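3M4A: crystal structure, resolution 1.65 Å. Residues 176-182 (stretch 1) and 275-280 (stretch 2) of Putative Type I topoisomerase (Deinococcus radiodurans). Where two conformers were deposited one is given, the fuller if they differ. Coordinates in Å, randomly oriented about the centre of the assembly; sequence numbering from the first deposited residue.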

# COMPACT_ATOMS: atom_id res chain seq x y z
N GLY A 176 17.11 -2.79 13.82
CA GLY A 176 17.25 -1.97 15.01
C GLY A 176 17.07 -0.48 14.80
O GLY A 176 17.38 0.32 15.69
N VAL A 177 16.59 -0.09 13.63
CA VAL A 177 16.41 1.32 13.31
C VAL A 177 15.26 1.86 14.16
O VAL A 177 14.22 1.20 14.27
CB VAL A 177 16.11 1.52 11.81
CG1 VAL A 177 15.72 2.97 11.51
CG2 VAL A 177 17.32 1.09 10.97
N SER A 178 15.45 3.02 14.76
CA SER A 178 14.37 3.68 15.49
C SER A 178 13.40 4.24 14.46
O SER A 178 13.78 5.10 13.65
CB SER A 178 14.93 4.80 16.36
OG SER A 178 13.92 5.38 17.16
N GLN A 179 12.16 3.75 14.47
CA GLN A 179 11.16 4.14 13.49
C GLN A 179 10.15 5.08 14.14
O GLN A 179 9.76 4.90 15.30
CB GLN A 179 10.39 2.95 12.92
CG GLN A 179 11.21 1.85 12.25
CD GLN A 179 11.34 1.99 10.74
OE1 GLN A 179 11.68 0.90 10.08
NE2 GLN A 179 11.14 3.07 10.16
N HIS A 180 9.75 6.10 13.37
CA HIS A 180 8.70 7.02 13.75
C HIS A 180 7.72 7.16 12.59
O HIS A 180 8.14 7.41 11.46
CB HIS A 180 9.33 8.38 14.10
CG HIS A 180 10.51 8.26 15.01
ND1 HIS A 180 10.39 8.24 16.39
CD2 HIS A 180 11.83 8.08 14.75
CE1 HIS A 180 11.59 8.09 16.93
NE2 HIS A 180 12.48 7.99 15.96
N LYS A 181 6.43 7.02 12.87
CA LYS A 181 5.41 7.15 11.85
C LYS A 181 4.23 7.85 12.46
O LYS A 181 4.05 7.82 13.65
CB LYS A 181 4.99 5.77 11.37
CG LYS A 181 6.17 4.99 10.80
CD LYS A 181 5.75 3.72 10.15
CE LYS A 181 6.92 3.05 9.45
NZ LYS A 181 7.37 3.73 8.20
N ALA A 182 3.43 8.51 11.62
CA ALA A 182 2.28 9.26 12.14
C ALA A 182 1.20 9.33 11.09
O ALA A 182 1.48 9.34 9.90
CB ALA A 182 2.68 10.66 12.57
N ALA A 275 14.52 7.77 3.08
CA ALA A 275 15.25 6.67 3.70
C ALA A 275 14.94 6.59 5.19
O ALA A 275 14.74 5.50 5.71
CB ALA A 275 16.76 6.85 3.50
N ASP A 276 14.89 7.74 5.84
CA ASP A 276 14.53 7.80 7.25
C ASP A 276 13.09 7.35 7.50
O ASP A 276 12.80 6.61 8.43
CB ASP A 276 14.73 9.22 7.78
CG ASP A 276 14.75 9.27 9.27
OD1 ASP A 276 15.75 8.79 9.87
OD2 ASP A 276 13.76 9.75 9.85
N ASP A 277 12.17 7.80 6.66
CA ASP A 277 10.79 7.33 6.73
C ASP A 277 10.69 5.81 6.59
O ASP A 277 9.96 5.17 7.35
CB ASP A 277 9.98 8.04 5.64
CG ASP A 277 8.54 7.65 5.66
OD1 ASP A 277 7.73 8.38 6.28
OD2 ASP A 277 8.25 6.58 5.10
N LEU A 278 11.39 5.24 5.62
CA LEU A 278 11.29 3.81 5.31
C LEU A 278 12.13 2.92 6.24
O LEU A 278 11.94 1.70 6.28
CB LEU A 278 11.70 3.54 3.87
CG LEU A 278 10.78 4.11 2.79
CD1 LEU A 278 11.35 3.85 1.40
CD2 LEU A 278 9.38 3.51 2.89
N GLY A 279 13.06 3.54 6.96
CA GLY A 279 13.97 2.79 7.83
C GLY A 279 14.99 1.97 7.05
O GLY A 279 15.32 0.83 7.43
N ASN A 280 15.49 2.54 5.97
CA ASN A 280 16.47 1.92 5.08
C ASN A 280 17.65 2.84 4.87
O ASN A 280 17.58 4.03 5.18
CB ASN A 280 15.84 1.65 3.72
CG ASN A 280 14.92 0.46 3.73
OD1 ASN A 280 13.74 0.59 3.54
ND2 ASN A 280 15.48 -0.72 3.97
O HOH W 1 12.12 7.05 11.43
O HOH W 2 10.25 5.46 10.22
O HOH W 3 9.13 1.67 7.81
O HOH W 4 6.08 6.66 7.85

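A strand, S178 to A182, lies against the C-terminal end of a helix whose last turn is A275 to L278, and the two are joined mainly by long side chains and water; the surface buried, both sides summed, is 228 Å². The helix end offers carbonyl oxygens that no longer have a full set of backbone partners, and the strand answers with amine and amide groups. The single direct hydrogen bond runs from K181 NZ to D277 O, 3.1 Å. K181 leaves its strand sideways to the helix, with chi1 m and then chi2 and chi3 both t, so that the aliphatic chain is extended; the last torsion, chi4, turns to m (-72°) and sets the amine beside the carbonyl. A lysine suits this buried place because its length spans the gap and its amine can serve several acceptors. NZ also donates to water 3 (2.7 Å), which in turn makes a weak bond to L278 O (3.2 Å), and to water 4 (3.2 Å from NZ), which donates to D277 OD1 (2.9 Å). D277 itself has CA-to-CB pointing away, yet with chi1 t its carboxylate comes nearer the strand; D277 OD2 remains 4.3 Å from K181 NZ, opposite charges near each other but beyond a salt bridge.

Q179, also buried, bends where K181 extends. Its chi1 is m, and chi2, at -94°, lies between wells, bringing the amide over G279 and the helix end. Q179 NE2 is 3.7 Å from G279 CA and 3.7 Å from D277 O, a contact without a direct hydrogen bond; instead NE2 donates to water 2 (2.6 Å), which lies within donating reach of D277 O (2.9 Å) and H180 O (3.1 Å), though with more acceptors around it than it has protons. Q179 OE1 is hydrogen-bonded elsewhere in the structure. Water 1 makes a second bridge, accepting from H180 N (3.2 Å) and lying 3.1 Å from D276 O, within donating reach.

G279 is the first residue to leave the helical conformation, and its positive phi (71°) by itself favours glycine. The packing agrees: an ideal CB would point toward the strand and fall 2.2 Å from Q179 OE1, a clash. The bare CA thus leaves room for the glutamine amide. V177, whose CA is 6.2 Å from that of G279, points its side chain toward the turn with chi1 t; V177 CG2 lies 4.1 Å from G279 O, a loose van der Waals contact between a methyl group and a carbonyl oxygen at the partly exposed margin.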